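Local coordinates for putative branched-chain amino acid transport system substrate-binding protein (Rhodopseudomonas palustris, PDB 3TX6) that probably binds aromatic acids derived from lignin, such as p-coumaric acid, in the periplasm and delivers them to an ABC transporter, at residues M115-P120 with A328-Y333; P95-A100 with F288-V293. All coordinates share one frame; numbering follows the deposited sequence.

Both contacts are buried, and they lie next to each other, with centres about 10 Å apart. Contact 2 is purely apolar: the strand at 96-98 rests on helix 282-304 within one lobe. Contact 1 lies where the chain leaves strand 112-114 for helix 119-130, and there loop and short-strand residues meet through hydrogen bonds and a Met-aromatic contact. Helix 282-304 serves both, since Asp289, inside the 288-293 segment, binds Ser329 and the backbone N of Gln330, while Met115 of contact 1 packs on Ile97 of contact 2. Each also reaches the pocket of 3-(4-hydroxy-phenyl)pyruvic acid, contact 1 through Pro116 and contact 2 through Leu99 and Ala100.

Contact 1: M115-P120 with A328-Y333; sequences MPQPIP and ASQGVY. With ENO (3-(4-hydroxy-phenyl)pyruvic acid), chain D.
Tyr333 meets Met115 in two ways at once: its hydroxyl binds the backbone of that residue while the selenomethionine side chain lies over one face of its ring. The phenol OH donates to Met115 O at 2.6 Å, and the acceptor sits at the edge of the ring, in its plane. The C=O...OH angle at Met115 O is 125°, with the hydroxyl 17° out of the carbonyl plane.

Residue 115 is a selenomethionine modelled in two conformers; in the one described here its chain crosses the tyrosine side chain at about a right angle. Bends at chi2 and chi3 fold it back so that its methyl lies over the ring face, with CE 3.9 Å from the centroid of Tyr333, a CH-pi contact. SE follows over the face at 4.5 Å from the same centroid, giving the Met-aromatic contact. A phenylalanine in place of Tyr333 would probably leave the buried Met115 carbonyl without its hydroxyl donor.

Gln117 and Gln330 form the second meeting point, their amide planes almost perpendicular, 89° apart. Gln117 NE2 makes only a weak, bent bond of 3.2 Å to Gln330 O; its stronger partner is Ser347 O, while Gln117 OE1 accepts from Gln282.

Between Met115 and Gln117 in the chain, Pro116 points away from 328-333 and places CB 3.4 Å from the phenolic O3 of 3-(4-hydroxy-phenyl)pyruvic acid. Gln282 also hydrogen-bonds the ligand, so the same polar network reaches the pocket.

Residues 115-120 lead from strand 112-114 of one lobe's sheet to helix 119-130, consistent with one of the hinge connections of a two-lobed periplasmic binding protein. Here a buried main-chain carbonyl is satisfied by a side-chain hydroxyl, and the ring bearing that hydroxyl is packed on one face by the selenomethionine in this conformer.

Contact 2: P95-A100 with F288-V293; sequences PHIALA and FDAFKV
The strand at 96-98 passes beside helix 282-304, the backbones coming closest at Ile97 and Ala290, whose CA atoms are 6.7 Å apart. This is sheet-against-helix packing in an alpha/beta lobe of the periplasmic binding protein fold: the strand lies between 72-75 and 112-114, parallel to both, and helix 79-92 touches His96 and Ala98.

Ile97 carries the contact with both of its branches. CG2, anti to the backbone N, abuts Ala290 CB at 3.7 Å; the other branch extends through CG1, with chi2 at 173°, to bring CD1 4.4 Å from Val293 CG1. The small methyl of Ala290 thus sits where the two backbones are nearest, and Val293, one helical turn further on, meets the end of the longer branch. Just past the strand end, Leu99 brings its CD2 methyl to the same alanine, 4.3 Å from Ala290 CB, while its backbone, not its side chain, borders the bound 3-(4-hydroxy-phenyl)pyruvic acid.

Met74 of the neighbouring strand packs on Leu99 and Ala290, continuing the apolar layer, and Leu320 of helix 310-322 adjoins Val293. Ile97 CD1 also comes 3.9 Å from the backbone oxygen Ala290 O.

Contact 1: M115-P120 with A328-Y333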
loop_
_atom_site.group_PDB
_atom_site.type_symbol
_atom_site.label_atom_id
_atom_site.label_comp_id
_atom_site.label_asym_id
_atom_site.label_seq_id
_atom_site.Cartn_x
_atom_site.Cartn_y
_atom_site.Cartn_z
HETATM N N MSE A 115 -5.484 -3.984 0.830
HETATM C CA MSE A 115 -5.781 -2.877 -0.067
HETATM C C MSE A 115 -4.633 -2.547 -1.021
HETATM O O MSE A 115 -4.876 -2.275 -2.192
HETATM C CB MSE A 115 -6.240 -1.668 0.737
HETATM C CG MSE A 115 -7.422 -2.028 1.642
HETATM SE SE MSE A 115 -8.944 -2.916 0.704
HETATM C CE MSE A 115 -9.418 -1.320 -0.286
ATOM N N PRO A 116 -3.376 -2.508 -0.547
ATOM C CA PRO A 116 -2.286 -2.171 -1.497
ATOM C C PRO A 116 -2.163 -3.163 -2.640
ATOM O O PRO A 116 -2.458 -4.350 -2.486
ATOM C CB PRO A 116 -1.033 -2.168 -0.627
ATOM C CG PRO A 116 -1.555 -1.881 0.742
ATOM C CD PRO A 116 -2.844 -2.691 0.799
ATOM N N GLN A 117 -1.732 -2.661 -3.796
ATOM C CA GLN A 117 -1.470 -3.497 -4.907
ATOM C C GLN A 117 -0.419 -4.569 -4.554
ATOM O O GLN A 117 0.577 -4.275 -3.911
ATOM C CB GLN A 117 -0.961 -2.679 -6.089
ATOM C CG GLN A 117 -1.992 -1.692 -6.648
ATOM C CD GLN A 117 -2.139 -0.401 -5.856
ATOM O OE1 GLN A 117 -1.407 -0.173 -4.896
ATOM N NE2 GLN A 117 -3.071 0.474 -6.290
ATOM N N PRO A 118 -0.660 -5.828 -4.984
ATOM C CA PRO A 118 0.326 -6.873 -4.766
ATOM C C PRO A 118 1.589 -6.607 -5.520
ATOM O O PRO A 118 1.573 -5.999 -6.606
ATOM C CB PRO A 118 -0.387 -8.139 -5.239
ATOM C CG PRO A 118 -1.363 -7.689 -6.248
ATOM C CD PRO A 118 -1.798 -6.305 -5.786
ATOM N N ILE A 119 2.704 -6.977 -4.924
ATOM C CA ILE A 119 3.990 -6.725 -5.541
ATOM C C ILE A 119 4.074 -7.169 -7.010
ATOM O O ILE A 119 4.583 -6.398 -7.795
ATOM C CB ILE A 119 5.139 -7.283 -4.690
ATOM C CG1 ILE A 119 5.581 -6.287 -3.607
ATOM C CG2 ILE A 119 6.381 -7.650 -5.523
ATOM C CD1 ILE A 119 4.503 -5.882 -2.648
ATOM N N PRO A 120 3.528 -8.353 -7.394
ATOM C CA PRO A 120 3.709 -8.740 -8.814
ATOM C C PRO A 120 3.025 -7.828 -9.802
ATOM O O PRO A 120 3.527 -7.689 -10.913
ATOM C CB PRO A 120 3.206 -10.188 -8.863
ATOM C CG PRO A 120 3.541 -10.680 -7.478
ATOM C CD PRO A 120 3.200 -9.518 -6.567
ATOM N N ALA A 328 -12.974 1.404 -5.995
ATOM C CA ALA A 328 -12.300 2.282 -5.007
ATOM C C ALA A 328 -11.273 3.143 -5.721
ATOM O O ALA A 328 -11.095 3.038 -6.948
ATOM C CB ALA A 328 -11.664 1.457 -3.875
ATOM N N SER A 329 -10.624 4.030 -4.986
ATOM C CA SER A 329 -9.698 4.976 -5.638
ATOM C C SER A 329 -8.463 4.294 -6.226
ATOM O O SER A 329 -7.891 4.764 -7.232
ATOM C CB SER A 329 -9.278 6.100 -4.684
ATOM O OG SER A 329 -8.434 5.623 -3.684
ATOM N N GLN A 330 -8.059 3.160 -5.637
ATOM C CA GLN A 330 -6.823 2.481 -6.057
ATOM C C GLN A 330 -7.010 1.281 -6.989
ATOM O O GLN A 330 -6.020 0.696 -7.425
ATOM C CB GLN A 330 -6.036 2.061 -4.806
ATOM C CG GLN A 330 -5.536 3.256 -3.999
ATOM C CD GLN A 330 -4.308 3.883 -4.636
ATOM O OE1 GLN A 330 -4.354 4.226 -5.832
ATOM N NE2 GLN A 330 -3.191 4.016 -3.889
ATOM N N GLY A 331 -8.261 0.901 -7.247
ATOM C CA GLY A 331 -8.524 -0.286 -8.026
ATOM C C GLY A 331 -9.953 -0.750 -7.918
ATOM O O GLY A 331 -10.760 -0.108 -7.207
ATOM N N VAL A 332 -10.229 -1.884 -8.577
ATOM C CA VAL A 332 -11.544 -2.496 -8.552
ATOM C C VAL A 332 -11.286 -3.873 -7.954
ATOM O O VAL A 332 -10.592 -4.697 -8.569
ATOM C CB VAL A 332 -12.199 -2.575 -9.934
ATOM C CG1 VAL A 332 -13.550 -3.270 -9.813
ATOM C CG2 VAL A 332 -12.263 -1.147 -10.562
ATOM N N TYR A 333 -11.835 -4.107 -6.766
ATOM C CA TYR A 333 -11.493 -5.285 -5.963
ATOM C C TYR A 333 -12.501 -6.429 -6.166
ATOM O O TYR A 333 -13.704 -6.224 -6.051
ATOM C CB TYR A 333 -11.483 -4.924 -4.482
ATOM C CG TYR A 333 -10.331 -4.011 -4.079
ATOM C CD1 TYR A 333 -10.420 -2.637 -4.222
ATOM C CD2 TYR A 333 -9.132 -4.528 -3.597
ATOM C CE1 TYR A 333 -9.359 -1.799 -3.894
ATOM C CE2 TYR A 333 -8.055 -3.692 -3.267
ATOM C CZ TYR A 333 -8.184 -2.317 -3.408
ATOM O OH TYR A 333 -7.149 -1.467 -3.100
HETATM O O4 ENO D . 4.609 -2.175 3.047
HETATM C C9 ENO D . 2.809 0.495 1.923
HETATM C C8 ENO D . 1.722 0.675 1.093
HETATM C C7 ENO D . 1.835 0.499 -0.296
HETATM C C6 ENO D . 3.037 0.047 -0.804
HETATM C C5 ENO D . 4.147 -0.120 0.018
HETATM C C4 ENO D . 4.043 0.088 1.404
HETATM O O3 ENO D . 0.701 0.669 -1.080
HETATM C C3 ENO D . 5.248 -0.022 2.296
HETATM C C2 ENO D . 5.476 -1.285 3.034
HETATM C C1 ENO D . 6.687 -1.378 3.836
HETATM O O2 ENO D . 6.861 -2.418 4.506
HETATM O O1 ENO D . 7.537 -0.438 3.846
#

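Contact 2: P95-A100 with F288-V293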
loop_
_atom_site.group_PDB
_atom_site.type_symbol
_atom_site.label_atom_id
_atom_site.label_comp_id
_atom_site.label_asym_id
_atom_site.label_seq_id
_atom_site.Cartn_x
_atom_site.Cartn_y
_atom_site.Cartn_z
ATOM N N PRO A 95 -12.392 -10.002 10.638
ATOM C CA PRO A 95 -11.926 -9.510 9.346
ATOM C C PRO A 95 -10.852 -8.454 9.510
ATOM O O PRO A 95 -10.991 -7.512 10.309
ATOM C CB PRO A 95 -13.182 -8.920 8.707
ATOM C CG PRO A 95 -14.307 -9.734 9.334
ATOM C CD PRO A 95 -13.864 -9.980 10.739
ATOM N N HIS A 96 -9.821 -8.579 8.688
ATOM C CA HIS A 96 -8.692 -7.666 8.683
ATOM C C HIS A 96 -8.477 -7.127 7.307
ATOM O O HIS A 96 -8.281 -7.891 6.351
ATOM C CB HIS A 96 -7.448 -8.448 9.156
ATOM C CG HIS A 96 -6.164 -7.707 8.941
ATOM N ND1 HIS A 96 -5.013 -8.329 8.539
ATOM C CD2 HIS A 96 -5.856 -6.346 9.091
ATOM C CE1 HIS A 96 -4.043 -7.402 8.421
ATOM N NE2 HIS A 96 -4.556 -6.191 8.749
ATOM N N ILE A 97 -8.502 -5.796 7.178
ATOM C CA ILE A 97 -8.140 -5.154 5.924
ATOM C C ILE A 97 -6.749 -4.511 6.092
ATOM O O ILE A 97 -6.569 -3.543 6.866
ATOM C CB ILE A 97 -9.172 -4.091 5.490
ATOM C CG1 ILE A 97 -10.531 -4.725 5.263
ATOM C CG2 ILE A 97 -8.704 -3.434 4.227
ATOM C CD1 ILE A 97 -11.687 -3.749 4.996
ATOM N N ALA A 98 -5.759 -5.122 5.443
ATOM C CA ALA A 98 -4.373 -4.691 5.499
ATOM C C ALA A 98 -4.186 -3.400 4.713
ATOM O O ALA A 98 -4.688 -3.289 3.592
ATOM C CB ALA A 98 -3.437 -5.803 5.004
ATOM N N LEU A 99 -3.353 -2.504 5.263
ATOM C CA LEU A 99 -3.025 -1.231 4.610
ATOM C C LEU A 99 -1.556 -1.181 4.102
ATOM O O LEU A 99 -1.117 -0.143 3.614
ATOM C CB LEU A 99 -3.370 -0.055 5.524
ATOM C CG LEU A 99 -4.815 0.047 6.011
ATOM C CD1 LEU A 99 -5.018 1.291 6.916
ATOM C CD2 LEU A 99 -5.860 0.018 4.879
ATOM N N ALA A 100 -0.855 -2.316 4.174
ATOM C CA ALA A 100 0.476 -2.526 3.607
ATOM C C ALA A 100 0.478 -3.882 2.961
ATOM O O ALA A 100 -0.284 -4.731 3.359
ATOM C CB ALA A 100 1.548 -2.497 4.681
ATOM N N PHE A 288 -9.076 5.165 2.937
ATOM C CA PHE A 288 -10.297 5.580 2.254
ATOM C C PHE A 288 -10.962 4.387 1.549
ATOM O O PHE A 288 -12.168 4.173 1.667
ATOM C CB PHE A 288 -9.974 6.700 1.273
ATOM C CG PHE A 288 -11.149 7.248 0.541
ATOM C CD1 PHE A 288 -11.901 8.278 1.099
ATOM C CD2 PHE A 288 -11.481 6.805 -0.716
ATOM C CE1 PHE A 288 -12.950 8.836 0.429
ATOM C CE2 PHE A 288 -12.539 7.387 -1.401
ATOM C CZ PHE A 288 -13.279 8.382 -0.815
ATOM N N ASP A 289 -10.161 3.632 0.805
ATOM C CA ASP A 289 -10.691 2.513 0.024
ATOM C C ASP A 289 -11.193 1.387 0.934
ATOM O O ASP A 289 -12.143 0.704 0.595
ATOM C CB ASP A 289 -9.626 1.979 -0.900
ATOM C CG ASP A 289 -9.328 2.903 -2.058
ATOM O OD1 ASP A 289 -10.049 3.913 -2.211
ATOM O OD2 ASP A 289 -8.414 2.574 -2.840
ATOM N N ALA A 290 -10.532 1.173 2.076
ATOM C CA ALA A 290 -10.992 0.158 3.003
ATOM C C ALA A 290 -12.455 0.433 3.408
ATOM O O ALA A 290 -13.288 -0.495 3.542
ATOM C CB ALA A 290 -10.092 0.043 4.227
ATOM N N PHE A 291 -12.802 1.701 3.594
ATOM C CA PHE A 291 -14.185 2.084 3.887
ATOM C C PHE A 291 -15.100 1.937 2.697
ATOM O O PHE A 291 -16.269 1.623 2.890
ATOM C CB PHE A 291 -14.259 3.469 4.521
ATOM C CG PHE A 291 -13.865 3.473 5.996
ATOM C CD1 PHE A 291 -12.518 3.450 6.378
ATOM C CD2 PHE A 291 -14.836 3.489 6.981
ATOM C CE1 PHE A 291 -12.175 3.440 7.711
ATOM C CE2 PHE A 291 -14.490 3.497 8.319
ATOM C CZ PHE A 291 -13.169 3.488 8.690
ATOM N N LYS A 292 -14.611 2.191 1.485
ATOM C CA LYS A 292 -15.403 1.892 0.289
ATOM C C LYS A 292 -15.722 0.396 0.260
ATOM O O LYS A 292 -16.848 0.013 -0.068
ATOM C CB LYS A 292 -14.679 2.315 -0.995
ATOM C CG LYS A 292 -14.559 3.822 -1.208
ATOM C CD LYS A 292 -15.936 4.479 -1.349
ATOM C CE LYS A 292 -15.856 5.922 -1.800
ATOM N NZ LYS A 292 -17.173 6.614 -2.032
ATOM N N VAL A 293 -14.767 -0.468 0.648
ATOM C CA VAL A 293 -15.058 -1.916 0.727
ATOM C C VAL A 293 -16.154 -2.185 1.755
ATOM O O VAL A 293 -17.101 -2.952 1.489
ATOM C CB VAL A 293 -13.767 -2.748 0.966
ATOM C CG1 VAL A 293 -14.088 -4.201 1.335
ATOM C CG2 VAL A 293 -12.829 -2.629 -0.216
#